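Local structure of N-acetylglucosamine-specific lectin (Saxidomus purpuratus, 6M5M) at residues Arg117-Glu122 against Gln136-Gln141; Ser98-Ile103 against Gly123-Leu128. The protein probably binds carbohydrates through a calcium-containing C-type lectin domain that holds N-acetylglucosamine in its site. All blocks are in the same frame, centred on the assembly; numbering follows the deposited sequence.

Contact 1. Residues Arg117-Glu122 against Gln136-Gln141; sequences RPDADE and QWNDHQ. With CA (calcium ion), chain E; NAG (2-acetamido-2-deoxy-beta-D-glucopyranose), chain D.
The side-chain oxygen OD1 of N138 is gripped from two sources. R117 donates to it through NE over 2.7 Å, lying in the carbonyl plane with a C=O...N angle of 153°, and a calcium-bound water donates to it as well. The bend of the R117 chain at chi2 (-64°) brings the guanidinium to strand 136-140, its plane 63° from that of the N138 amide. NH2 at the edge of the guanidinium gives a hydrogen bond to O6 of the sugar (2.9 Å), while D119 OD2 sits over one face as a charge partner to which no N-H points. N138 faces the sugar through its other amide atom, ND2, which donates to O3 of NAG (2.9 Å). H140 ND1 also meets O3 by a hydrogen bond at 2.8 Å, and the methyl C8 of the acetamido group lies over the imidazole face.

Beside this lies the calcium ion, bound by D119 OD1, both O and OD2 of D139, OE1 of Q141 and three waters. D139 O is the closest protein ligand, at 2.3 Å. The Q141 amide is held in place by its NE2, which donates to D121 O (2.9 Å) from above the carbonyl plane and to the anti lone pair of D139 OD2 (3.0 Å). No sugar oxygen ligates the metal; two of its waters reach O3 and O4 instead. The cis peptide before P118, the R-P-D run and the W-N-D run of 137-139 mark the sugar site as the long-loop calcium site of a C-type lectin domain, here used through water.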
# COMPACT_ATOMS: atom_id res chain seq x y z
N ARG A 117 -24.82 -12.77 0.64
CA ARG A 117 -23.80 -13.47 -0.18
C ARG A 117 -22.71 -14.00 0.75
O ARG A 117 -22.36 -13.29 1.68
CB ARG A 117 -23.27 -12.54 -1.26
CG ARG A 117 -24.34 -12.09 -2.24
CD ARG A 117 -24.90 -13.25 -3.04
NE ARG A 117 -25.80 -12.83 -4.09
CZ ARG A 117 -27.09 -12.69 -3.94
NH1 ARG A 117 -27.63 -12.95 -2.77
NH2 ARG A 117 -27.85 -12.30 -4.93
N PRO A 118 -22.17 -15.22 0.55
CA PRO A 118 -22.48 -16.06 -0.60
C PRO A 118 -23.78 -16.84 -0.40
O PRO A 118 -24.05 -17.24 0.69
CB PRO A 118 -21.31 -17.04 -0.57
CG PRO A 118 -21.12 -17.26 0.88
CD PRO A 118 -21.25 -15.87 1.45
N ASP A 119 -24.55 -17.01 -1.47
CA ASP A 119 -25.89 -17.65 -1.39
C ASP A 119 -25.81 -19.14 -1.75
O ASP A 119 -26.86 -19.80 -1.72
CB ASP A 119 -26.91 -16.91 -2.26
CG ASP A 119 -26.50 -16.78 -3.72
OD1 ASP A 119 -25.68 -17.58 -4.18
OD2 ASP A 119 -27.03 -15.89 -4.38
N ALA A 120 -24.61 -19.65 -2.04
CA ALA A 120 -24.38 -21.07 -2.40
C ALA A 120 -22.88 -21.36 -2.45
O ALA A 120 -22.08 -20.44 -2.66
CB ALA A 120 -25.02 -21.38 -3.74
N ASP A 121 -22.53 -22.64 -2.28
CA ASP A 121 -21.13 -23.14 -2.25
C ASP A 121 -20.63 -23.40 -3.68
O ASP A 121 -21.37 -23.14 -4.65
CB ASP A 121 -21.06 -24.37 -1.35
CG ASP A 121 -21.81 -24.20 -0.03
OD1 ASP A 121 -21.48 -23.27 0.74
OD2 ASP A 121 -22.74 -24.97 0.20
N GLU A 122 -19.40 -23.91 -3.80
CA GLU A 122 -18.75 -24.26 -5.09
C GLU A 122 -18.96 -23.14 -6.13
O GLU A 122 -19.28 -23.46 -7.31
CB GLU A 122 -19.30 -25.60 -5.57
CG GLU A 122 -18.96 -26.74 -4.62
CD GLU A 122 -19.83 -27.97 -4.82
OE1 GLU A 122 -21.07 -27.82 -4.87
OE2 GLU A 122 -19.26 -29.07 -4.94
N GLN A 136 -20.19 -4.87 -4.56
CA GLN A 136 -19.67 -5.76 -3.50
C GLN A 136 -19.45 -7.17 -4.07
O GLN A 136 -19.65 -7.40 -5.27
CB GLN A 136 -20.66 -5.74 -2.33
CG GLN A 136 -20.70 -4.38 -1.65
CD GLN A 136 -21.93 -4.24 -0.80
OE1 GLN A 136 -23.06 -4.23 -1.28
NE2 GLN A 136 -21.70 -4.10 0.49
N TRP A 137 -19.00 -8.09 -3.22
CA TRP A 137 -18.69 -9.49 -3.61
C TRP A 137 -19.98 -10.30 -3.79
O TRP A 137 -20.90 -10.16 -2.97
CB TRP A 137 -17.78 -10.15 -2.57
CG TRP A 137 -16.54 -9.39 -2.26
CD1 TRP A 137 -15.95 -8.42 -3.01
CD2 TRP A 137 -15.68 -9.59 -1.12
NE1 TRP A 137 -14.81 -7.98 -2.38
CE2 TRP A 137 -14.61 -8.68 -1.23
CE3 TRP A 137 -15.71 -10.45 -0.01
CZ2 TRP A 137 -13.60 -8.57 -0.29
CZ3 TRP A 137 -14.69 -10.37 0.92
CH2 TRP A 137 -13.64 -9.45 0.77
N ASN A 138 -20.02 -11.11 -4.85
CA ASN A 138 -21.06 -12.14 -5.08
C ASN A 138 -20.33 -13.44 -5.42
O ASN A 138 -19.17 -13.39 -5.81
CB ASN A 138 -22.04 -11.67 -6.16
CG ASN A 138 -22.94 -12.75 -6.71
OD1 ASN A 138 -23.95 -13.09 -6.10
ND2 ASN A 138 -22.58 -13.28 -7.88
N ASP A 139 -20.99 -14.56 -5.18
CA ASP A 139 -20.58 -15.92 -5.60
C ASP A 139 -21.42 -16.31 -6.81
O ASP A 139 -22.68 -16.14 -6.73
CB ASP A 139 -20.80 -16.94 -4.47
CG ASP A 139 -22.27 -17.08 -4.08
OD1 ASP A 139 -22.80 -16.13 -3.46
OD2 ASP A 139 -22.86 -18.12 -4.45
N HIS A 140 -20.75 -16.75 -7.87
CA HIS A 140 -21.33 -17.28 -9.14
C HIS A 140 -20.98 -18.77 -9.22
O HIS A 140 -19.83 -19.09 -8.94
CB HIS A 140 -20.76 -16.51 -10.36
CG HIS A 140 -21.60 -16.71 -11.58
ND1 HIS A 140 -22.95 -16.31 -11.59
CD2 HIS A 140 -21.37 -17.30 -12.77
CE1 HIS A 140 -23.48 -16.65 -12.74
NE2 HIS A 140 -22.53 -17.21 -13.50
N GLN A 141 -21.89 -19.64 -9.66
CA GLN A 141 -21.65 -21.11 -9.66
C GLN A 141 -21.22 -21.62 -11.04
O GLN A 141 -21.08 -22.85 -11.18
CB GLN A 141 -22.88 -21.84 -9.11
CG GLN A 141 -22.91 -21.95 -7.59
CD GLN A 141 -22.77 -20.62 -6.88
OE1 GLN A 141 -23.52 -19.68 -7.15
NE2 GLN A 141 -21.86 -20.54 -5.94
CA CA E . -24.36 -17.64 -6.27
C1 NAG D . -26.26 -12.41 -11.36
C2 NAG D . -24.83 -12.76 -11.00
C3 NAG D . -25.30 -14.01 -10.24
C4 NAG D . -26.20 -13.56 -9.13
C5 NAG D . -27.31 -12.60 -9.57
C6 NAG D . -28.06 -12.13 -8.35
C7 NAG D . -22.66 -12.89 -12.04
C8 NAG D . -21.95 -13.26 -13.26
N2 NAG D . -24.00 -13.01 -12.14
O1 NAG D . -26.64 -12.29 -12.66
O3 NAG D . -24.26 -14.78 -9.67
O4 NAG D . -26.86 -14.68 -8.47
O5 NAG D . -26.74 -11.54 -10.38
O6 NAG D . -27.20 -11.28 -7.62
O7 NAG D . -22.04 -12.51 -11.05
O HOH W 1 -25.28 -15.40 -6.39
O HOH W 2 -24.76 -17.46 -8.68
O HOH W 3 -26.07 -19.07 -6.23

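Contact 2. Residues Ser98-Ile103 against Gly123-Leu128; sequences SEYRWI and GCMDYL. With NAG (2-acetamido-2-deoxy-beta-D-glucopyranose), chain D.
Strands 99-102 and 124-128 pass at 66° with their axes 8.6 Å apart, and Y100 and G123 bring their CA atoms closest. They are not neighbours in the sheet: strand 86-94 runs between them, so side chains bridge the gap. Y100 points toward the other strand, with CG anti to the carbonyl carbon (chi1 -70°), and sets the edge of its ring against G123. CA of G123 lies in the plane of the ring, and CE1 approaches G123 O to 3.4 Å. At the end of the ring, OH accepts a weak hydrogen bond from G123 N (3.1 Å), but its main partner is A120 O in the preceding loop.

Further along, M125 reaches between the two aromatic side chains. Its sulfur stands 5.4 Å from the centroid of the Y100 ring and 4.9 Å from that of the six-membered ring of W102, obliquely in both cases, giving two Met-aromatic contacts. The bend at chi3 (49°) turns CE to W102, where it packs on CH2 at 4.1 Å; the two side chains cross at about a right angle. W137 and W113 border the same cluster, W137 meeting W102 edge-to-face and W113 meeting Y100 in the same way.

On the same strand, D126 and L128 reach the sugar. L128 CD2 lies 3.4 Å from O6 of NAG, and D126 OD2 stands 2.4 Å from O7, short enough to suggest a donated proton. Y100, W102 and M125, with W113 and W137, form an aromatic and methionine cluster between this sheet and the long loop that carries calcium ligands in the C-type lectin fold.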
# COMPACT_ATOMS: atom_id res chain seq x y z
N SER A 98 -14.35 -26.02 3.40
CA SER A 98 -15.83 -25.85 3.35
C SER A 98 -16.19 -24.36 3.49
O SER A 98 -17.09 -24.02 4.26
CB SER A 98 -16.50 -26.71 4.41
OG SER A 98 -17.91 -26.47 4.49
N GLU A 99 -15.51 -23.47 2.76
CA GLU A 99 -15.78 -22.01 2.81
C GLU A 99 -15.06 -21.36 1.62
O GLU A 99 -14.18 -22.04 1.03
CB GLU A 99 -15.33 -21.42 4.15
CG GLU A 99 -13.92 -21.85 4.55
CD GLU A 99 -13.27 -21.12 5.71
OE1 GLU A 99 -14.00 -20.54 6.52
OE2 GLU A 99 -12.01 -21.14 5.81
N TYR A 100 -15.48 -20.14 1.24
CA TYR A 100 -14.79 -19.26 0.25
C TYR A 100 -13.45 -18.87 0.87
O TYR A 100 -13.43 -18.50 2.04
CB TYR A 100 -15.68 -18.09 -0.22
CG TYR A 100 -16.83 -18.55 -1.07
CD1 TYR A 100 -16.64 -18.86 -2.41
CD2 TYR A 100 -18.06 -18.87 -0.52
CE1 TYR A 100 -17.66 -19.38 -3.19
CE2 TYR A 100 -19.09 -19.40 -1.28
CZ TYR A 100 -18.88 -19.69 -2.61
OH TYR A 100 -19.90 -20.19 -3.37
N ARG A 101 -12.36 -19.00 0.10
CA ARG A 101 -11.01 -18.50 0.47
C ARG A 101 -10.40 -17.73 -0.70
O ARG A 101 -10.64 -18.11 -1.86
CB ARG A 101 -10.04 -19.65 0.78
CG ARG A 101 -10.65 -20.80 1.58
CD ARG A 101 -10.60 -20.52 3.06
NE ARG A 101 -9.26 -20.80 3.55
CZ ARG A 101 -8.91 -20.79 4.83
NH1 ARG A 101 -9.79 -20.50 5.78
NH2 ARG A 101 -7.65 -21.06 5.15
N TRP A 102 -9.52 -16.80 -0.39
CA TRP A 102 -8.65 -16.18 -1.42
C TRP A 102 -7.83 -17.30 -2.08
O TRP A 102 -7.64 -18.37 -1.43
CB TRP A 102 -7.80 -15.08 -0.78
CG TRP A 102 -8.65 -13.98 -0.23
CD1 TRP A 102 -8.64 -13.50 1.05
CD2 TRP A 102 -9.65 -13.22 -0.93
NE1 TRP A 102 -9.59 -12.53 1.20
CE2 TRP A 102 -10.22 -12.32 -0.00
CE3 TRP A 102 -10.12 -13.20 -2.25
CZ2 TRP A 102 -11.23 -11.43 -0.35
CZ3 TRP A 102 -11.13 -12.32 -2.59
CH2 TRP A 102 -11.66 -11.43 -1.66
N ILE A 103 -7.42 -17.10 -3.34
CA ILE A 103 -6.84 -18.21 -4.14
C ILE A 103 -5.44 -18.54 -3.64
O ILE A 103 -4.96 -19.58 -4.03
CB ILE A 103 -6.87 -17.94 -5.66
CG1 ILE A 103 -6.19 -16.62 -6.06
CG2 ILE A 103 -8.29 -17.99 -6.17
CD1 ILE A 103 -6.01 -16.51 -7.55
N GLY A 123 -18.77 -21.88 -5.73
CA GLY A 123 -18.73 -20.74 -6.67
C GLY A 123 -17.36 -20.11 -6.76
O GLY A 123 -16.43 -20.61 -6.15
N CYS A 124 -17.24 -19.08 -7.58
CA CYS A 124 -16.09 -18.14 -7.67
C CYS A 124 -16.66 -16.75 -7.42
O CYS A 124 -17.87 -16.57 -7.63
CB CYS A 124 -15.39 -18.21 -9.01
SG CYS A 124 -16.52 -18.48 -10.40
N MET A 125 -15.82 -15.80 -7.03
CA MET A 125 -16.28 -14.47 -6.56
C MET A 125 -16.03 -13.41 -7.65
O MET A 125 -14.97 -13.40 -8.32
CB MET A 125 -15.56 -14.09 -5.26
CG MET A 125 -15.51 -15.23 -4.25
SD MET A 125 -14.57 -14.89 -2.69
CE MET A 125 -15.26 -13.30 -2.23
N ASP A 126 -16.95 -12.47 -7.69
CA ASP A 126 -16.82 -11.31 -8.57
C ASP A 126 -17.34 -10.08 -7.84
O ASP A 126 -18.05 -10.23 -6.86
CB ASP A 126 -17.59 -11.49 -9.88
CG ASP A 126 -19.07 -11.82 -9.74
OD1 ASP A 126 -19.52 -11.99 -8.65
OD2 ASP A 126 -19.73 -11.91 -10.76
N TYR A 127 -16.84 -8.91 -8.22
CA TYR A 127 -17.56 -7.68 -7.82
C TYR A 127 -18.75 -7.64 -8.78
O TYR A 127 -18.59 -7.96 -9.94
CB TYR A 127 -16.67 -6.44 -7.92
CG TYR A 127 -15.88 -6.17 -6.67
CD1 TYR A 127 -16.39 -5.40 -5.65
CD2 TYR A 127 -14.61 -6.67 -6.52
CE1 TYR A 127 -15.67 -5.14 -4.50
CE2 TYR A 127 -13.87 -6.41 -5.39
CZ TYR A 127 -14.39 -5.65 -4.37
OH TYR A 127 -13.67 -5.41 -3.25
N LEU A 128 -19.91 -7.29 -8.26
CA LEU A 128 -21.22 -7.27 -8.94
C LEU A 128 -21.93 -5.95 -8.65
O LEU A 128 -22.02 -5.55 -7.45
CB LEU A 128 -22.07 -8.45 -8.47
CG LEU A 128 -23.47 -8.52 -9.08
CD1 LEU A 128 -23.39 -8.75 -10.58
CD2 LEU A 128 -24.32 -9.59 -8.42
C1 NAG D . -26.26 -12.41 -11.36
C2 NAG D . -24.83 -12.76 -11.00
C3 NAG D . -25.30 -14.01 -10.24
C4 NAG D . -26.20 -13.56 -9.13
C5 NAG D . -27.31 -12.60 -9.57
C6 NAG D . -28.06 -12.13 -8.35
C7 NAG D . -22.66 -12.89 -12.04
C8 NAG D . -21.95 -13.26 -13.26
N2 NAG D . -24.00 -13.01 -12.14
O1 NAG D . -26.64 -12.29 -12.66
O3 NAG D . -24.26 -14.78 -9.67
O4 NAG D . -26.86 -14.68 -8.47
O5 NAG D . -26.74 -11.54 -10.38
O6 NAG D . -27.20 -11.28 -7.62
O7 NAG D . -22.04 -12.51 -11.05

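How the contacts relate
Contact 1 is partly buried, with several residues at the surface, whereas every touching residue of contact 2 is buried. Both draw on one sheet, in which strands 136-140 and 124-130 are neighbours, and the backbone hydrogen bond from H140 N to C124 O ties the two together. Their segments alternate along the chain. Chemistry follows place: carboxylates, amides, a metal and waters dominate contact 1, while rings and a thioether fill contact 2. Q141 NE2 packs on G123 CA at the seam between them. The sugar touches both, meeting hydrogen-bonding groups of contact 1 and a leucine methyl and an aspartate of contact 2.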